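PDB 4EIU: uncharacterized hypothetical protein from Bacteroides uniformis, which is of unknown function but belongs to the DUF3823 family, whose N-terminal domain is related to the transthyretin-like beta-sandwich domains. Local coordinates for residues Thr11-Val16 with Thr104-Phe109; Val17-Gly22 with Glu110-Leu115; Gln166-Tyr171 with Arg183-Ile188. All coordinates share one frame; numbering follows the deposited sequence.

Contact 1. Residues Thr11-Val16 with Thr104-Phe109; sequences TIWGEV and TTKVKF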
loop_
_atom_site.group_PDB
_atom_site.type_symbol
_atom_site.label_atom_id
_atom_site.label_comp_id
_atom_site.label_asym_id
_atom_site.label_seq_id
_atom_site.Cartn_x
_atom_site.Cartn_y
_atom_site.Cartn_z
ATOM N N THR A 11 -0.703 16.633 17.992
ATOM C CA THR A 11 -0.217 16.024 16.761
ATOM C C THR A 11 0.128 14.553 16.939
ATOM O O THR A 11 0.773 14.199 17.911
ATOM C CB THR A 11 1.093 16.721 16.304
ATOM O OG1 THR A 11 0.810 18.052 15.948
ATOM C CG2 THR A 11 1.707 16.032 15.097
ATOM N N ILE A 12 -0.272 13.718 15.985
ATOM C CA ILE A 12 0.256 12.368 15.856
ATOM C C ILE A 12 1.065 12.273 14.571
ATOM O O ILE A 12 0.640 12.746 13.514
ATOM C CB ILE A 12 -0.855 11.294 15.909
ATOM C CG1 ILE A 12 -0.253 9.882 15.903
ATOM C CG2 ILE A 12 -1.862 11.468 14.772
ATOM C CD1 ILE A 12 -1.262 8.773 16.138
ATOM N N TRP A 13 2.237 11.656 14.691
ATOM C CA TRP A 13 3.083 11.299 13.578
ATOM C C TRP A 13 3.297 9.817 13.641
ATOM O O TRP A 13 3.455 9.233 14.717
ATOM C CB TRP A 13 4.394 12.053 13.622
ATOM C CG TRP A 13 5.352 11.671 12.516
ATOM C CD1 TRP A 13 5.537 12.317 11.302
ATOM C CD2 TRP A 13 6.282 10.534 12.480
ATOM N NE1 TRP A 13 6.443 11.657 10.537
ATOM C CE2 TRP A 13 6.964 10.609 11.199
ATOM C CE3 TRP A 13 6.629 9.506 13.376
ATOM C CZ2 TRP A 13 7.936 9.687 10.823
ATOM C CZ3 TRP A 13 7.606 8.598 12.983
ATOM C CH2 TRP A 13 8.251 8.694 11.741
ATOM N N GLY A 14 3.269 9.169 12.494
ATOM C CA GLY A 14 3.449 7.748 12.472
ATOM C C GLY A 14 4.204 7.284 11.269
ATOM O O GLY A 14 4.239 7.970 10.229
ATOM N N GLU A 15 4.827 6.121 11.406
ATOM C CA GLU A 15 5.409 5.436 10.231
ATOM C C GLU A 15 4.976 3.986 10.173
ATOM O O GLU A 15 4.660 3.359 11.215
ATOM C CB GLU A 15 6.939 5.531 10.191
ATOM C CG GLU A 15 7.565 5.014 11.458
ATOM C CD GLU A 15 9.086 5.049 11.484
ATOM O OE1 GLU A 15 9.748 4.997 10.435
ATOM O OE2 GLU A 15 9.603 5.080 12.601
ATOM N N VAL A 16 4.944 3.469 8.938
ATOM C CA VAL A 16 4.511 2.094 8.657
ATOM C C VAL A 16 5.676 1.356 8.025
ATOM O O VAL A 16 6.183 1.771 6.985
ATOM C CB VAL A 16 3.235 2.051 7.784
ATOM C CG1 VAL A 16 2.785 0.568 7.502
ATOM C CG2 VAL A 16 2.126 2.874 8.432
ATOM N N THR A 104 3.334 16.236 20.709
ATOM C CA THR A 104 3.545 15.383 19.531
ATOM C C THR A 104 3.720 13.942 20.020
ATOM O O THR A 104 4.546 13.684 20.891
ATOM C CB THR A 104 4.787 15.804 18.695
ATOM O OG1 THR A 104 4.668 17.168 18.349
ATOM C CG2 THR A 104 4.877 14.996 17.389
ATOM N N THR A 105 2.940 13.029 19.463
ATOM C CA THR A 105 2.983 11.629 19.807
ATOM C C THR A 105 3.407 10.911 18.559
ATOM O O THR A 105 2.783 11.067 17.528
ATOM C CB THR A 105 1.589 11.156 20.210
ATOM O OG1 THR A 105 1.200 11.819 21.417
ATOM C CG2 THR A 105 1.530 9.675 20.423
ATOM N N LYS A 106 4.487 10.143 18.653
ATOM C CA LYS A 106 5.030 9.355 17.540
ATOM C C LYS A 106 4.639 7.924 17.715
ATOM O O LYS A 106 4.702 7.412 18.827
ATOM C CB LYS A 106 6.543 9.431 17.541
ATOM C CG LYS A 106 7.136 10.796 17.317
ATOM C CD LYS A 106 8.621 10.707 17.622
ATOM C CE LYS A 106 9.394 11.929 17.191
ATOM N NZ LYS A 106 10.854 11.859 17.541
ATOM N N VAL A 107 4.228 7.241 16.642
ATOM C CA VAL A 107 3.862 5.835 16.753
ATOM C C VAL A 107 4.530 5.123 15.576
ATOM O O VAL A 107 4.760 5.709 14.501
ATOM C CB VAL A 107 2.354 5.591 16.639
ATOM C CG1 VAL A 107 1.636 6.228 17.802
ATOM C CG2 VAL A 107 1.816 6.126 15.298
ATOM N N LYS A 108 4.833 3.852 15.768
ATOM C CA LYS A 108 5.415 3.052 14.698
ATOM C C LYS A 108 4.613 1.787 14.558
ATOM O O LYS A 108 4.357 1.135 15.570
ATOM C CB LYS A 108 6.876 2.792 14.998
ATOM C CG LYS A 108 7.578 1.844 14.031
ATOM C CD LYS A 108 9.066 1.891 14.288
ATOM C CE LYS A 108 9.690 0.520 14.211
ATOM N NZ LYS A 108 11.131 0.658 14.566
ATOM N N PHE A 109 4.184 1.464 13.326
ATOM C CA PHE A 109 3.445 0.250 13.043
ATOM C C PHE A 109 4.337 -0.703 12.256
ATOM O O PHE A 109 4.837 -0.355 11.207
ATOM C CB PHE A 109 2.190 0.539 12.206
ATOM C CG PHE A 109 1.018 1.038 13.015
ATOM C CD1 PHE A 109 0.097 0.148 13.579
ATOM C CD2 PHE A 109 0.852 2.368 13.216
ATOM C CE1 PHE A 109 -0.969 0.609 14.335
ATOM C CE2 PHE A 109 -0.213 2.854 13.994
ATOM C CZ PHE A 109 -1.123 1.984 14.528
#
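Thr11-Val16 and Thr104-Phe109 run as parallel neighbouring strands, their axes 4.7 Å apart, joined by five backbone hydrogen bonds in the staggered parallel pattern: Thr11 O accepts from Thr105 N, Trp13 N gives to Thr105 O, and the series ends with Phe109 N to Glu15 O at 2.9 Å. The face with Ile12, Val16, Val107 and Phe109 is mostly apolar, with Thr105 its polar member. Ile12 CG1 stands anti to the backbone N and CD1 continues the extended chain (chi2 172°), which brings CD1 to 4.1 Å from Val107 CG2. Val107 CG2 also lies over the backbone, 3.6 Å from Gly14 CA; a beta carbon on Gly14 would collide with it, which suits glycine to this place. Phe109 and Ile12 continue inward onto Val73 of strand 69-76, so their bulk fills the interior. The other face is more polar. Thr11 and Thr104 stand side by side with their methyls, CG2 to CG2, 4.0 Å apart, and the Trp13 ring brings CE3 to 4.2 Å from Lys106 CB. Glu15 OE2 rests against Lys108 CD at 3.6 Å, while Glu15 OE1 makes a salt bridge to Arg24. Strand 60-63 flanks strand 10-18 on its other edge, and the resulting mixed sheet, packed through its apolar face on a second, antiparallel one, is consistent with a transthyretin-like beta-sandwich.

Contact 2. Residues Val17-Gly22 with Glu110-Leu115; sequences VDEATG and EVQPFL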
loop_
_atom_site.group_PDB
_atom_site.type_symbol
_atom_site.label_atom_id
_atom_site.label_comp_id
_atom_site.label_asym_id
_atom_site.label_seq_id
_atom_site.Cartn_x
_atom_site.Cartn_y
_atom_site.Cartn_z
ATOM N N VAL A 17 6.173 0.324 8.728
ATOM C CA VAL A 17 7.342 -0.381 8.324
ATOM C C VAL A 17 7.072 -1.907 8.283
ATOM O O VAL A 17 6.198 -2.436 8.951
ATOM C CB VAL A 17 8.581 -0.086 9.208
ATOM C CG1 VAL A 17 8.894 1.423 9.260
ATOM C CG2 VAL A 17 8.406 -0.655 10.615
ATOM N N ASP A 18 7.852 -2.573 7.464
ATOM C CA ASP A 18 7.761 -4.012 7.315
ATOM C C ASP A 18 8.448 -4.656 8.540
ATOM O O ASP A 18 9.623 -4.469 8.770
ATOM C CB ASP A 18 8.473 -4.367 6.020
ATOM C CG ASP A 18 8.538 -5.867 5.752
ATOM O OD1 ASP A 18 7.964 -6.653 6.520
ATOM O OD2 ASP A 18 9.224 -6.250 4.772
ATOM N N GLU A 19 7.679 -5.420 9.301
ATOM C CA GLU A 19 8.194 -6.257 10.400
ATOM C C GLU A 19 9.444 -7.071 10.048
ATOM O O GLU A 19 10.355 -7.218 10.858
ATOM C CB GLU A 19 7.054 -7.230 10.790
ATOM C CG GLU A 19 7.257 -7.859 12.147
ATOM C CD GLU A 19 6.237 -8.945 12.405
ATOM O OE1 GLU A 19 5.034 -8.651 12.474
ATOM O OE2 GLU A 19 6.645 -10.099 12.503
ATOM N N ALA A 20 9.496 -7.624 8.845
ATOM C CA ALA A 20 10.608 -8.495 8.494
ATOM C C ALA A 20 11.899 -7.739 8.171
ATOM O O ALA A 20 12.950 -8.229 8.477
ATOM C CB ALA A 20 10.228 -9.442 7.357
ATOM N N THR A 21 11.825 -6.559 7.557
ATOM C CA THR A 21 13.019 -5.845 7.094
ATOM C C THR A 21 13.263 -4.496 7.744
ATOM O O THR A 21 14.359 -3.991 7.688
ATOM C CB THR A 21 12.961 -5.604 5.574
ATOM O OG1 THR A 21 11.862 -4.730 5.289
ATOM C CG2 THR A 21 12.825 -6.927 4.808
ATOM N N GLY A 22 12.248 -3.896 8.346
ATOM C CA GLY A 22 12.346 -2.533 8.841
ATOM C C GLY A 22 12.122 -1.470 7.750
ATOM O O GLY A 22 12.189 -0.291 8.029
ATOM N N GLU A 110 4.458 -1.933 12.732
ATOM C CA GLU A 110 5.169 -2.957 11.988
ATOM C C GLU A 110 4.125 -3.848 11.386
ATOM O O GLU A 110 3.334 -4.428 12.125
ATOM C CB GLU A 110 6.063 -3.770 12.916
ATOM C CG GLU A 110 7.210 -2.948 13.425
ATOM C CD GLU A 110 8.118 -3.804 14.267
ATOM O OE1 GLU A 110 7.826 -3.927 15.449
ATOM O OE2 GLU A 110 9.066 -4.386 13.737
ATOM N N VAL A 111 4.151 -3.999 10.062
ATOM C CA VAL A 111 3.115 -4.710 9.311
ATOM C C VAL A 111 3.799 -5.746 8.417
ATOM O O VAL A 111 5.027 -5.860 8.384
ATOM C CB VAL A 111 2.232 -3.735 8.509
ATOM C CG1 VAL A 111 1.621 -2.668 9.437
ATOM C CG2 VAL A 111 3.036 -3.076 7.403
ATOM N N GLN A 112 2.982 -6.530 7.751
ATOM C CA GLN A 112 3.440 -7.632 6.880
ATOM C C GLN A 112 2.832 -7.344 5.494
ATOM O O GLN A 112 1.722 -7.767 5.205
ATOM C CB GLN A 112 2.968 -8.946 7.459
ATOM C CG GLN A 112 3.844 -9.329 8.652
ATOM C CD GLN A 112 3.347 -10.508 9.462
ATOM O OE1 GLN A 112 2.170 -10.567 9.883
ATOM N NE2 GLN A 112 4.247 -11.462 9.702
ATOM N N PRO A 113 3.582 -6.607 4.644
ATOM C CA PRO A 113 3.039 -6.245 3.346
ATOM C C PRO A 113 2.847 -7.506 2.506
ATOM O O PRO A 113 3.593 -8.429 2.641
ATOM C CB PRO A 113 4.135 -5.373 2.718
ATOM C CG PRO A 113 5.388 -5.752 3.424
ATOM C CD PRO A 113 4.997 -6.235 4.792
ATOM N N PHE A 114 1.861 -7.495 1.617
ATOM C CA PHE A 114 1.595 -8.664 0.818
ATOM C C PHE A 114 2.732 -8.947 -0.172
ATOM O O PHE A 114 3.094 -10.097 -0.392
ATOM C CB PHE A 114 0.313 -8.473 0.012
ATOM C CG PHE A 114 -0.909 -8.205 0.829
ATOM C CD1 PHE A 114 -1.146 -8.898 1.995
ATOM C CD2 PHE A 114 -1.848 -7.291 0.407
ATOM C CE1 PHE A 114 -2.296 -8.670 2.735
ATOM C CE2 PHE A 114 -2.997 -7.056 1.147
ATOM C CZ PHE A 114 -3.234 -7.779 2.301
ATOM N N LEU A 115 3.259 -7.887 -0.771
ATOM C CA LEU A 115 4.264 -7.936 -1.861
ATOM C C LEU A 115 5.331 -6.865 -1.683
ATOM O O LEU A 115 5.065 -5.794 -1.134
ATOM C CB LEU A 115 3.581 -7.728 -3.224
ATOM C CG LEU A 115 2.460 -8.711 -3.648
ATOM C CD1 LEU A 115 1.776 -8.287 -4.966
ATOM C CD2 LEU A 115 3.003 -10.144 -3.818
HETATM O O HOH W 1 10.670 -3.614 11.677
HETATM O O HOH W 2 3.123 -7.111 11.805
#
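Two parallel strands come apart here just as Asp18 folds its carboxylate back over its own turn and against Pro113. OD1 of Asp18 accepts from Ala20 N at 2.9 Å, an Asx turn, and OD2 takes the hydroxyl of Thr21; both donors stand above the carboxylate plane. CG stands anti to the backbone N (chi1 177°), and the side chains of Asp18 and Pro113 cross at about a right angle, with Asp18 OD1 3.5 Å from Pro113 CD. An alanine in place of Asp18 would probably leave Ala20 N and the Thr21 hydroxyl without these acceptors and open a gap beside Pro113. The last rungs of the ladder are Val111 N to Val17 O and Glu19 N to Val111 O, each 2.8 Å. Val17 CG2 packs on the aliphatic part of Glu110, 3.8 Å from its CG, so a long charged residue can shield a valine and still send its carboxylate to water. One water joins Glu110 OE2 to Asp18 O; a second joins Glu19 OE1 to Glu110 O, at 2.7 Å from the latter. Glu19 runs beside Gln112 with carboxylate and amide planes 23° apart, while Gln112 OE1 bonds Lys148 of helix 142-149. Beyond Pro113, which touches Asn239 of strand 239-247, the chain enters strand 115-126, where Leu115 packs against strands 129-138 and 216-225.

Contact 3. Residues Gln166-Tyr171 with Arg183-Ile188; sequences QFFVSY and RWSSSI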
loop_
_atom_site.group_PDB
_atom_site.type_symbol
_atom_site.label_atom_id
_atom_site.label_comp_id
_atom_site.label_asym_id
_atom_site.label_seq_id
_atom_site.Cartn_x
_atom_site.Cartn_y
_atom_site.Cartn_z
ATOM N N GLN A 166 1.368 -2.825 -12.326
ATOM C CA GLN A 166 1.099 -1.523 -12.945
ATOM C C GLN A 166 2.415 -0.828 -13.145
ATOM O O GLN A 166 3.303 -0.942 -12.289
ATOM C CB GLN A 166 0.231 -0.655 -12.026
ATOM C CG GLN A 166 -1.083 -1.304 -11.615
ATOM C CD GLN A 166 -1.994 -1.533 -12.789
ATOM O OE1 GLN A 166 -2.157 -0.642 -13.630
ATOM N NE2 GLN A 166 -2.604 -2.724 -12.862
ATOM N N PHE A 167 2.522 -0.105 -14.265
ATOM C CA PHE A 167 3.611 0.805 -14.531
ATOM C C PHE A 167 2.978 2.191 -14.652
ATOM O O PHE A 167 2.444 2.560 -15.695
ATOM C CB PHE A 167 4.333 0.348 -15.793
ATOM C CG PHE A 167 5.581 1.104 -16.122
ATOM C CD1 PHE A 167 6.567 1.315 -15.182
ATOM C CD2 PHE A 167 5.802 1.543 -17.425
ATOM C CE1 PHE A 167 7.735 1.974 -15.520
ATOM C CE2 PHE A 167 6.964 2.202 -17.763
ATOM C CZ PHE A 167 7.928 2.430 -16.804
ATOM N N PHE A 168 2.957 2.909 -13.524
ATOM C CA PHE A 168 2.364 4.227 -13.450
ATOM C C PHE A 168 3.365 5.239 -13.994
ATOM O O PHE A 168 4.547 5.209 -13.657
ATOM C CB PHE A 168 1.971 4.594 -12.019
ATOM C CG PHE A 168 0.843 3.765 -11.452
ATOM C CD1 PHE A 168 -0.415 3.767 -12.048
ATOM C CD2 PHE A 168 1.021 3.026 -10.284
ATOM C CE1 PHE A 168 -1.461 3.023 -11.503
ATOM C CE2 PHE A 168 -0.016 2.273 -9.740
ATOM C CZ PHE A 168 -1.261 2.285 -10.334
ATOM N N VAL A 169 2.883 6.118 -14.863
ATOM C CA VAL A 169 3.701 7.196 -15.410
ATOM C C VAL A 169 2.961 8.507 -15.190
ATOM O O VAL A 169 1.747 8.594 -15.416
ATOM C CB VAL A 169 3.981 6.945 -16.905
ATOM C CG1 VAL A 169 4.745 8.103 -17.531
ATOM C CG2 VAL A 169 4.744 5.636 -17.077
ATOM N N SER A 170 3.683 9.520 -14.722
ATOM C CA SER A 170 3.096 10.828 -14.465
ATOM C C SER A 170 4.148 11.932 -14.617
ATOM O O SER A 170 5.344 11.715 -14.372
ATOM C CB SER A 170 2.521 10.849 -13.051
ATOM O OG SER A 170 1.787 12.025 -12.775
ATOM N N TYR A 171 3.706 13.121 -15.025
ATOM C CA TYR A 171 4.557 14.305 -14.927
ATOM C C TYR A 171 4.878 14.623 -13.457
ATOM O O TYR A 171 5.919 15.226 -13.164
ATOM C CB TYR A 171 3.904 15.521 -15.594
ATOM C CG TYR A 171 3.963 15.544 -17.104
ATOM C CD1 TYR A 171 5.176 15.385 -17.775
ATOM C CD2 TYR A 171 2.817 15.790 -17.875
ATOM C CE1 TYR A 171 5.250 15.455 -19.166
ATOM C CE2 TYR A 171 2.881 15.856 -19.269
ATOM C CZ TYR A 171 4.101 15.687 -19.910
ATOM O OH TYR A 171 4.200 15.747 -21.298
ATOM N N ARG A 183 -2.420 8.336 -20.426
ATOM C CA ARG A 183 -1.855 8.261 -21.783
ATOM C C ARG A 183 -0.705 7.247 -21.850
ATOM O O ARG A 183 -0.478 6.586 -22.882
ATOM C CB ARG A 183 -1.318 9.633 -22.220
ATOM C CG ARG A 183 -2.360 10.738 -22.314
ATOM C CD ARG A 183 -1.725 12.085 -22.669
ATOM N NE ARG A 183 -1.069 12.694 -21.504
ATOM C CZ ARG A 183 -0.792 13.993 -21.380
ATOM N NH1 ARG A 183 -1.114 14.870 -22.335
ATOM N NH2 ARG A 183 -0.196 14.434 -20.276
ATOM N N TRP A 184 0.041 7.157 -20.750
ATOM C CA TRP A 184 1.326 6.458 -20.729
ATOM C C TRP A 184 1.417 5.363 -19.697
ATOM O O TRP A 184 2.240 4.459 -19.834
ATOM C CB TRP A 184 2.446 7.468 -20.498
ATOM C CG TRP A 184 2.407 8.630 -21.462
ATOM C CD1 TRP A 184 2.374 8.578 -22.851
ATOM C CD2 TRP A 184 2.416 10.067 -21.127
ATOM N NE1 TRP A 184 2.350 9.848 -23.387
ATOM C CE2 TRP A 184 2.373 10.785 -22.404
ATOM C CE3 TRP A 184 2.444 10.798 -19.937
ATOM C CZ2 TRP A 184 2.370 12.177 -22.470
ATOM C CZ3 TRP A 184 2.446 12.197 -20.010
ATOM C CH2 TRP A 184 2.408 12.871 -21.253
ATOM N N SER A 185 0.603 5.442 -18.660
ATOM C CA SER A 185 0.548 4.369 -17.664
ATOM C C SER A 185 0.141 3.051 -18.355
ATOM O O SER A 185 -0.587 3.055 -19.362
ATOM C CB SER A 185 -0.411 4.727 -16.530
ATOM O OG SER A 185 0.082 5.850 -15.807
ATOM N N SER A 186 0.659 1.937 -17.846
ATOM C CA SER A 186 0.404 0.645 -18.439
ATOM C C SER A 186 0.218 -0.391 -17.361
ATOM O O SER A 186 0.365 -0.107 -16.167
ATOM C CB SER A 186 1.534 0.239 -19.392
ATOM O OG SER A 186 2.737 -0.108 -18.713
ATOM N N SER A 187 -0.126 -1.597 -17.784
ATOM C CA SER A 187 -0.258 -2.685 -16.846
ATOM C C SER A 187 -0.181 -4.053 -17.510
ATOM O O SER A 187 -0.234 -4.159 -18.743
ATOM C CB SER A 187 -1.540 -2.495 -16.025
ATOM O OG SER A 187 -2.698 -2.634 -16.806
ATOM N N ILE A 188 0.043 -5.087 -16.702
ATOM C CA ILE A 188 -0.081 -6.466 -17.148
ATOM C C ILE A 188 -0.996 -7.135 -16.147
ATOM O O ILE A 188 -0.761 -7.012 -14.941
ATOM C CB ILE A 188 1.255 -7.237 -17.167
ATOM C CG1 ILE A 188 2.333 -6.486 -17.971
ATOM C CG2 ILE A 188 1.043 -8.610 -17.801
ATOM C CD1 ILE A 188 3.746 -6.953 -17.673
HETATM O O HOH W 3 -4.619 -3.806 -14.730
HETATM O O HOH W 4 -1.183 1.777 -14.774
#
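Backbone hydrogen bonds between Phe167 and Ser186 tie the two segments together: Phe167 N gives to Ser186 O and Ser186 N to Phe167 O, each 2.9 Å, the mark of an antiparallel hydrogen-bonded pair. Ser185 extends the ladder through its side chain, because its OG, anti to the carbonyl carbon (chi1 -65°), takes Val169 N at 3.0 Å in a nearly straight bond. That hydroxyl also bonds Asp181 O, so a serine, short and both donor and acceptor, suits the spot. Polar contacts through water gather round Gln166, whose chain bends at chi2 (-64°), bringing CD against Ser187 CB. One water links Gln166 OE1 with Ser186 O, and another bridges Gln166 NE2 and Ser187 OG; NE2 also bonds Asp164. Strand 186-189 is the outermost strand, within this chain, of the antiparallel sheet ordered 186-189, 162-170, 216-225, 239-247. Apolar packing joins Val169 and Trp184: CG1 of Val169 meets CB of Trp184 at 3.8 Å, the two side chains crossing at about a right angle, and Phe167 spreads onto Ile205 and Val219. Among the aromatic contacts, Trp184 turns an edge toward the face of Tyr171 in an offset edge-to-face pair, ring planes 81° apart and CH2 of Trp184 3.5 Å from CZ of Tyr171. Arg183 NH2, salt-bridged to Asp181, approaches Tyr171 CE2 at 3.5 Å.

Overall arrangement
Contacts 1 and 2 are successive parts of one parallel pairing, strand 10-18 with strand 104-111, and their centres lie about 16 Å apart. They join directly through a probable hydrogen bond from Val17 N to Phe109 O and by packing of Val16 on Val111. Their segments alternate along the chain, so two strands far apart in sequence, both belonging to the family's N-terminal domain, lie side by side. Contact 3 follows later in sequence, in a separate antiparallel sheet across the chain's centre. Its centre is about 32 Å from that of contact 1 and 26 Å from that of contact 2, without touching either. Contact 2 lies where the chain leaves the N-terminal sheets, which probably form a transthyretin-like sandwich, for strand 115-126 and the later beta region.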